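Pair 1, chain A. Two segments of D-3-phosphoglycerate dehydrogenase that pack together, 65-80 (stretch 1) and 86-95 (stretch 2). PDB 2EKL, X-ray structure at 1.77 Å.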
# COMPACT_ATOMS: atom_id res chain seq x y z
N LYS A 65 11.25 -29.49 34.53
CA LYS A 65 11.03 -30.90 34.26
C LYS A 65 11.99 -31.40 33.18
O LYS A 65 12.37 -32.57 33.16
CB LYS A 65 9.58 -31.12 33.81
CG LYS A 65 9.14 -32.57 33.80
CD LYS A 65 9.20 -33.18 35.19
CE LYS A 65 8.70 -34.61 35.20
NZ LYS A 65 7.26 -34.70 34.84
N GLY A 66 12.38 -30.50 32.27
CA GLY A 66 13.31 -30.87 31.22
C GLY A 66 14.73 -30.86 31.74
O GLY A 66 15.52 -29.97 31.40
N LYS A 67 15.05 -31.84 32.57
CA LYS A 67 16.37 -31.95 33.18
C LYS A 67 17.53 -32.12 32.20
O LYS A 67 18.68 -31.82 32.54
CB LYS A 67 16.39 -33.10 34.19
CG LYS A 67 15.40 -32.94 35.33
CD LYS A 67 15.48 -34.09 36.32
CE LYS A 67 15.10 -35.42 35.68
NZ LYS A 67 15.19 -36.56 36.63
N LYS A 68 17.24 -32.59 30.99
CA LYS A 68 18.29 -32.79 29.99
C LYS A 68 18.32 -31.71 28.91
O LYS A 68 19.18 -31.75 28.03
CB LYS A 68 18.13 -34.15 29.32
CG LYS A 68 18.33 -35.34 30.25
CD LYS A 68 18.12 -36.66 29.53
CE LYS A 68 19.13 -36.86 28.42
NZ LYS A 68 18.94 -38.16 27.72
N LEU A 69 17.40 -30.76 28.99
CA LEU A 69 17.33 -29.68 28.00
C LEU A 69 18.61 -28.88 27.88
O LEU A 69 19.15 -28.40 28.88
CB LEU A 69 16.17 -28.74 28.32
CG LEU A 69 14.76 -29.21 27.98
CD1 LEU A 69 13.75 -28.17 28.44
CD2 LEU A 69 14.64 -29.44 26.48
N LYS A 70 19.09 -28.73 26.65
CA LYS A 70 20.31 -27.97 26.37
C LYS A 70 20.04 -26.88 25.34
O LYS A 70 20.74 -25.86 25.30
CB LYS A 70 21.39 -28.91 25.83
CG LYS A 70 21.78 -30.03 26.79
CD LYS A 70 22.68 -31.05 26.12
CE LYS A 70 23.02 -32.19 27.07
NZ LYS A 70 21.80 -32.91 27.54
N ILE A 71 19.02 -27.09 24.51
CA ILE A 71 18.65 -26.11 23.49
C ILE A 71 17.14 -26.02 23.34
O ILE A 71 16.45 -27.04 23.31
CB ILE A 71 19.22 -26.48 22.09
CG1 ILE A 71 20.74 -26.59 22.15
CG2 ILE A 71 18.83 -25.41 21.07
CD1 ILE A 71 21.36 -27.05 20.84
N ILE A 72 16.64 -24.80 23.26
CA ILE A 72 15.22 -24.54 23.07
C ILE A 72 15.15 -23.78 21.75
O ILE A 72 15.78 -22.73 21.61
CB ILE A 72 14.63 -23.66 24.19
CG1 ILE A 72 14.57 -24.43 25.50
CG2 ILE A 72 13.24 -23.19 23.79
CD1 ILE A 72 14.10 -23.59 26.69
N ALA A 73 14.41 -24.31 20.79
CA ALA A 73 14.28 -23.65 19.50
C ALA A 73 12.87 -23.17 19.25
O ALA A 73 11.91 -23.94 19.35
CB ALA A 73 14.71 -24.61 18.38
N ARG A 74 12.74 -21.89 18.94
CA ARG A 74 11.44 -21.29 18.66
C ARG A 74 11.41 -20.96 17.17
O ARG A 74 12.14 -20.09 16.71
CB ARG A 74 11.26 -20.00 19.47
CG ARG A 74 10.09 -19.13 19.03
CD ARG A 74 8.76 -19.80 19.29
NE ARG A 74 7.65 -19.05 18.71
CZ ARG A 74 7.25 -17.85 19.10
NH1 ARG A 74 7.87 -17.23 20.09
NH2 ARG A 74 6.22 -17.27 18.50
N ALA A 75 10.59 -21.68 16.42
CA ALA A 75 10.49 -21.45 14.99
C ALA A 75 9.57 -20.25 14.78
O ALA A 75 8.43 -20.39 14.33
CB ALA A 75 9.92 -22.68 14.28
N GLY A 76 10.08 -19.07 15.12
CA GLY A 76 9.32 -17.84 14.98
C GLY A 76 10.21 -16.62 15.08
O GLY A 76 11.43 -16.74 15.24
N ILE A 77 9.61 -15.44 15.01
CA ILE A 77 10.37 -14.19 15.07
C ILE A 77 10.43 -13.60 16.47
O ILE A 77 11.04 -12.55 16.68
CB ILE A 77 9.76 -13.15 14.11
CG1 ILE A 77 8.32 -12.83 14.54
CG2 ILE A 77 9.78 -13.69 12.68
CD1 ILE A 77 7.62 -11.84 13.64
N GLY A 78 9.80 -14.27 17.43
CA GLY A 78 9.80 -13.78 18.80
C GLY A 78 9.97 -14.90 19.82
O GLY A 78 10.13 -16.06 19.44
N LEU A 79 9.92 -14.55 21.10
CA LEU A 79 10.09 -15.54 22.16
C LEU A 79 9.10 -15.34 23.31
O LEU A 79 9.40 -15.67 24.45
CB LEU A 79 11.52 -15.46 22.72
CG LEU A 79 12.68 -15.68 21.75
CD1 LEU A 79 13.99 -15.40 22.47
CD2 LEU A 79 12.65 -17.11 21.23
N ASP A 80 7.93 -14.80 22.99
CA ASP A 80 6.91 -14.54 24.01
C ASP A 80 6.34 -15.78 24.69
O ASP A 80 5.71 -15.67 25.74
CB ASP A 80 5.77 -13.72 23.41
CG ASP A 80 6.23 -12.37 22.88
OD1 ASP A 80 6.96 -11.66 23.61
OD2 ASP A 80 5.85 -12.02 21.75
N GLU A 86 14.25 -18.16 32.96
CA GLU A 86 14.49 -19.48 33.53
C GLU A 86 15.49 -20.23 32.66
O GLU A 86 16.38 -20.92 33.17
CB GLU A 86 13.18 -20.26 33.62
CG GLU A 86 13.30 -21.57 34.38
CD GLU A 86 13.79 -21.35 35.80
OE1 GLU A 86 13.14 -20.59 36.55
OE2 GLU A 86 14.84 -21.94 36.17
N ALA A 87 15.34 -20.09 31.35
CA ALA A 87 16.23 -20.76 30.41
C ALA A 87 17.69 -20.36 30.63
O ALA A 87 18.58 -21.20 30.62
CB ALA A 87 15.81 -20.46 28.98
N GLU A 88 17.93 -19.06 30.82
CA GLU A 88 19.28 -18.58 31.03
C GLU A 88 19.88 -19.15 32.32
O GLU A 88 21.05 -19.53 32.35
CB GLU A 88 19.31 -17.05 31.08
CG GLU A 88 20.72 -16.47 31.17
CD GLU A 88 20.73 -14.95 31.13
OE1 GLU A 88 20.25 -14.38 30.13
OE2 GLU A 88 21.22 -14.33 32.10
N LYS A 89 19.08 -19.20 33.38
CA LYS A 89 19.55 -19.74 34.65
C LYS A 89 20.04 -21.17 34.48
O LYS A 89 21.04 -21.57 35.08
CB LYS A 89 18.42 -19.72 35.69
CG LYS A 89 18.00 -18.33 36.16
CD LYS A 89 17.00 -18.44 37.30
CE LYS A 89 16.61 -17.07 37.84
NZ LYS A 89 15.66 -17.18 38.98
N ARG A 90 19.33 -21.94 33.66
CA ARG A 90 19.68 -23.33 33.40
C ARG A 90 20.77 -23.44 32.35
O ARG A 90 21.20 -24.54 32.00
CB ARG A 90 18.43 -24.09 32.94
CG ARG A 90 17.31 -24.15 33.97
CD ARG A 90 17.46 -25.32 34.93
NE ARG A 90 17.08 -26.59 34.32
CZ ARG A 90 17.84 -27.30 33.50
NH1 ARG A 90 19.06 -26.88 33.19
NH2 ARG A 90 17.39 -28.44 32.99
N ASN A 91 21.22 -22.29 31.85
CA ASN A 91 22.26 -22.25 30.83
C ASN A 91 21.80 -22.96 29.55
O ASN A 91 22.60 -23.58 28.86
CB ASN A 91 23.54 -22.89 31.35
CG ASN A 91 24.05 -22.22 32.61
OD1 ASN A 91 24.29 -21.01 32.62
ND2 ASN A 91 24.23 -23.00 33.67
N ILE A 92 20.51 -22.85 29.25
CA ILE A 92 19.94 -23.47 28.06
C ILE A 92 19.95 -22.48 26.90
O ILE A 92 19.37 -21.40 27.00
CB ILE A 92 18.48 -23.92 28.31
CG1 ILE A 92 18.44 -24.96 29.44
CG2 ILE A 92 17.89 -24.50 27.03
CD1 ILE A 92 17.05 -25.38 29.84
N LYS A 93 20.60 -22.86 25.81
CA LYS A 93 20.67 -22.01 24.62
C LYS A 93 19.30 -21.87 23.99
O LYS A 93 18.62 -22.87 23.72
CB LYS A 93 21.64 -22.59 23.60
CG LYS A 93 23.10 -22.59 24.03
CD LYS A 93 23.98 -23.20 22.95
CE LYS A 93 25.44 -23.18 23.35
NZ LYS A 93 26.30 -23.80 22.31
N VAL A 94 18.88 -20.63 23.73
CA VAL A 94 17.59 -20.37 23.12
C VAL A 94 17.80 -19.74 21.75
O VAL A 94 18.42 -18.68 21.63
CB VAL A 94 16.75 -19.41 23.99
CG1 VAL A 94 15.37 -19.22 23.38
CG2 VAL A 94 16.63 -19.97 25.40
N VAL A 95 17.30 -20.40 20.71
CA VAL A 95 17.45 -19.90 19.34
C VAL A 95 16.12 -19.71 18.64
O VAL A 95 15.13 -20.36 18.96
CB VAL A 95 18.31 -20.86 18.48
CG1 VAL A 95 19.71 -20.98 19.07
CG2 VAL A 95 17.65 -22.23 18.39
O HOH W 1 23.11 -25.38 26.52

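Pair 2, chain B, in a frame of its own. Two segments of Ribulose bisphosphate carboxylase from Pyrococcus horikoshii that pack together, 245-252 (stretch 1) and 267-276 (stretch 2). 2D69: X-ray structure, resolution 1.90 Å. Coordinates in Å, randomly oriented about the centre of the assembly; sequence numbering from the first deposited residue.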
# COMPACT_ATOMS: atom_id res chain seq x y z
N GLY B 245 22.61 11.51 -2.41
CA GLY B 245 23.61 11.47 -3.46
C GLY B 245 24.82 10.60 -3.14
O GLY B 245 25.75 10.57 -3.93
N GLY B 246 24.86 9.94 -2.01
CA GLY B 246 26.02 9.14 -1.67
C GLY B 246 26.12 7.86 -2.46
O GLY B 246 25.09 7.27 -2.84
N GLN B 247 27.35 7.40 -2.67
CA GLN B 247 27.57 6.11 -3.33
C GLN B 247 28.27 5.08 -2.49
O GLN B 247 28.63 4.03 -3.01
CB GLN B 247 28.31 6.28 -4.67
CG GLN B 247 27.58 7.21 -5.64
CD GLN B 247 28.22 7.37 -7.05
OE1 GLN B 247 29.02 8.30 -7.26
NE2 GLN B 247 27.80 6.54 -8.02
N TYR B 248 28.49 5.36 -1.20
CA TYR B 248 29.13 4.43 -0.27
C TYR B 248 28.44 4.37 1.10
O TYR B 248 27.98 5.37 1.62
CB TYR B 248 30.55 4.92 0.02
CG TYR B 248 31.77 4.50 -0.79
CD1 TYR B 248 32.50 5.46 -1.56
CD2 TYR B 248 32.31 3.26 -0.67
CE1 TYR B 248 33.71 5.13 -2.15
CE2 TYR B 248 33.49 2.91 -1.30
CZ TYR B 248 34.20 3.85 -2.03
OH TYR B 248 35.38 3.49 -2.59
N VAL B 249 28.38 3.19 1.69
CA VAL B 249 28.12 3.03 3.12
C VAL B 249 29.19 2.14 3.69
O VAL B 249 29.72 1.25 3.01
CB VAL B 249 26.70 2.45 3.38
CG1 VAL B 249 25.67 3.36 2.81
CG2 VAL B 249 26.50 1.07 2.73
N MET B 250 29.45 2.34 4.99
CA MET B 250 30.38 1.57 5.74
C MET B 250 29.58 0.72 6.72
O MET B 250 28.63 1.20 7.36
CB MET B 250 31.31 2.50 6.52
CG MET B 250 31.99 1.81 7.77
SD MET B 250 33.21 2.95 8.46
CE MET B 250 33.15 2.42 10.07
N ILE B 251 29.94 -0.53 6.81
CA ILE B 251 29.30 -1.44 7.74
C ILE B 251 30.40 -2.13 8.53
O ILE B 251 31.35 -2.62 7.95
CB ILE B 251 28.43 -2.46 7.00
CG1 ILE B 251 27.33 -1.78 6.16
CG2 ILE B 251 27.76 -3.42 7.97
CD1 ILE B 251 26.49 -2.74 5.31
N ASP B 252 30.25 -2.18 9.84
CA ASP B 252 31.05 -2.98 10.74
C ASP B 252 30.53 -4.44 10.61
O ASP B 252 29.60 -4.83 11.29
CB ASP B 252 30.92 -2.55 12.23
CG ASP B 252 31.38 -1.11 12.54
OD1 ASP B 252 32.07 -0.47 11.68
OD2 ASP B 252 31.09 -0.53 13.66
N VAL B 267 19.82 -4.67 -0.24
CA VAL B 267 19.50 -3.22 -0.13
C VAL B 267 20.38 -2.33 -1.00
O VAL B 267 19.88 -1.47 -1.74
CB VAL B 267 19.59 -2.76 1.33
CG1 VAL B 267 19.34 -1.28 1.44
CG2 VAL B 267 18.53 -3.48 2.17
N THR B 268 21.69 -2.53 -0.89
CA THR B 268 22.63 -1.73 -1.65
C THR B 268 22.58 -1.96 -3.15
O THR B 268 22.90 -1.04 -3.93
CB THR B 268 24.10 -1.85 -1.11
OG1 THR B 268 24.61 -3.21 -1.15
CG2 THR B 268 24.20 -1.39 0.34
N GLU B 269 22.20 -3.16 -3.56
CA GLU B 269 21.94 -3.47 -4.98
C GLU B 269 20.84 -2.58 -5.50
O GLU B 269 20.86 -2.17 -6.65
CB GLU B 269 21.51 -4.96 -5.15
CG GLU B 269 21.24 -5.39 -6.61
CD GLU B 269 22.50 -5.38 -7.48
OE1 GLU B 269 23.62 -5.33 -6.94
OE2 GLU B 269 22.38 -5.40 -8.71
N ASP B 270 19.85 -2.31 -4.67
CA ASP B 270 18.76 -1.45 -5.13
C ASP B 270 19.10 0.03 -5.14
O ASP B 270 18.50 0.78 -5.88
CB ASP B 270 17.50 -1.68 -4.29
CG ASP B 270 16.81 -2.98 -4.61
OD1 ASP B 270 17.06 -3.54 -5.72
OD2 ASP B 270 16.02 -3.50 -3.79
N LEU B 271 20.03 0.46 -4.31
CA LEU B 271 20.29 1.88 -4.12
C LEU B 271 21.57 2.38 -4.79
O LEU B 271 21.88 3.54 -4.69
CB LEU B 271 20.35 2.19 -2.63
CG LEU B 271 19.11 1.89 -1.79
CD1 LEU B 271 19.40 2.11 -0.36
CD2 LEU B 271 17.95 2.80 -2.20
N GLY B 272 22.32 1.52 -5.46
CA GLY B 272 23.60 1.92 -6.04
C GLY B 272 24.74 2.29 -5.08
O GLY B 272 25.50 3.21 -5.34
N LEU B 273 24.83 1.59 -3.96
CA LEU B 273 25.80 1.89 -2.94
C LEU B 273 26.93 0.83 -2.90
O LEU B 273 26.63 -0.37 -2.83
CB LEU B 273 25.07 1.89 -1.58
CG LEU B 273 23.99 2.96 -1.38
CD1 LEU B 273 23.22 2.70 -0.10
CD2 LEU B 273 24.62 4.35 -1.33
N ALA B 274 28.19 1.29 -2.92
CA ALA B 274 29.34 0.42 -2.59
C ALA B 274 29.41 0.23 -1.07
O ALA B 274 29.04 1.14 -0.33
CB ALA B 274 30.58 1.01 -3.07
N ILE B 275 29.87 -0.93 -0.64
CA ILE B 275 30.01 -1.29 0.76
C ILE B 275 31.49 -1.30 1.15
O ILE B 275 32.33 -1.94 0.52
CB ILE B 275 29.39 -2.65 1.08
CG1 ILE B 275 27.88 -2.67 0.81
CG2 ILE B 275 29.60 -3.02 2.53
CD1 ILE B 275 27.26 -4.04 0.87
N HIS B 276 31.80 -0.53 2.18
CA HIS B 276 33.08 -0.54 2.83
C HIS B 276 32.90 -1.35 4.10
O HIS B 276 32.12 -1.00 4.97
CB HIS B 276 33.54 0.87 3.16
CG HIS B 276 34.83 0.89 3.92
ND1 HIS B 276 36.04 1.13 3.31
CD2 HIS B 276 35.09 0.65 5.23
CE1 HIS B 276 37.00 1.05 4.23
NE2 HIS B 276 36.45 0.73 5.39
O HOH W 2 25.67 4.69 -7.66

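Pair 1 and pair 2 build the same unit: a helix ends, the chain turns at a residue with positive phi, and a short strand leaves parallel to a strand of the other stretch. Fourteen central residues superpose with an RMSD of 0.9 Å. I71(A), I72(A) and A73(A) bridge K93(A), V94(A) and V95(A); their counterparts Y248(B), V249(B) and M250(B) bridge A274(B), I275(B) and H276(B).

The backbone ladder is the same in both. In pair 1, K93(A) N donates to K70(A) O (3.0 Å), I72(A) N to K93(A) O (2.8 Å), V95(A) N to I72(A) O (2.9 Å) and R74(A) N to V95(A) O (2.8 Å). Pair 2 repeats it: A274(B) N to Q247(B) O (2.8 Å), V249(B) N to A274(B) O (3.0 Å), H276(B) N to V249(B) O (2.9 Å) and I251(B) N to H276(B) O (2.9 Å). I72(A) and V249(B) each use both N and O across the gap, which fixes the register.

The turn is solved by N91(A) in one pair and G272(B) in the other. Positive phi favours glycine, yet asparagine occupies the position in pair 1, its side chain leading away from the other stretch.

Just beyond the turn, both pairs place a branched aliphatic residue, I92(A) or L273(B), with side-chain centres 0.8 Å apart after superposition. It packs against the central strand residue: I72(A) CG1 lies 3.7 Å from I92(A) CG2, and V249(B) CG1 lies 3.9 Å from L273(B) CD1. The helix adds a small residue beneath: I72(A) CD1 is 4.2 Å from A87(A) CB, while the shorter V249(B) meets a larger partner, its CG2 4.1 Å from T268(B) CG2. Two residues before the strand, both carbonyls lie against the residue after the turn, L69(A) O 3.6 Å from I92(A) CG1 and G246(B) O 3.3 Å from L273(B) CD2; L69(A) adds a side-chain contact, CB to I92(A) CD1 at 3.8 Å.

On the face carrying I71(A) and A73(A), the two bridges differ. A73(A) CB sits 3.8 Å from V95(A) CG2; in pair 2 both side chains are larger, and M250(B) CG lies 4.2 Å from H276(B) CD2, while the end of the methionine leads away. Two residues earlier, on the same face, sizes are traded: Y248(B) CD2 rests 3.7 Å from A274(B) CB, whereas I71(A) lies beside the long K93(A), whose end leads away.

Water also joins the turn to the other stretch in each pair, donating to K70(A) O and N91(A) O in pair 1, and linking Q247(B) NE2 to G272(B) O in pair 2. The rule is a shared ladder and aliphatic centre, while the flanking side chains differ in size between the two pairs.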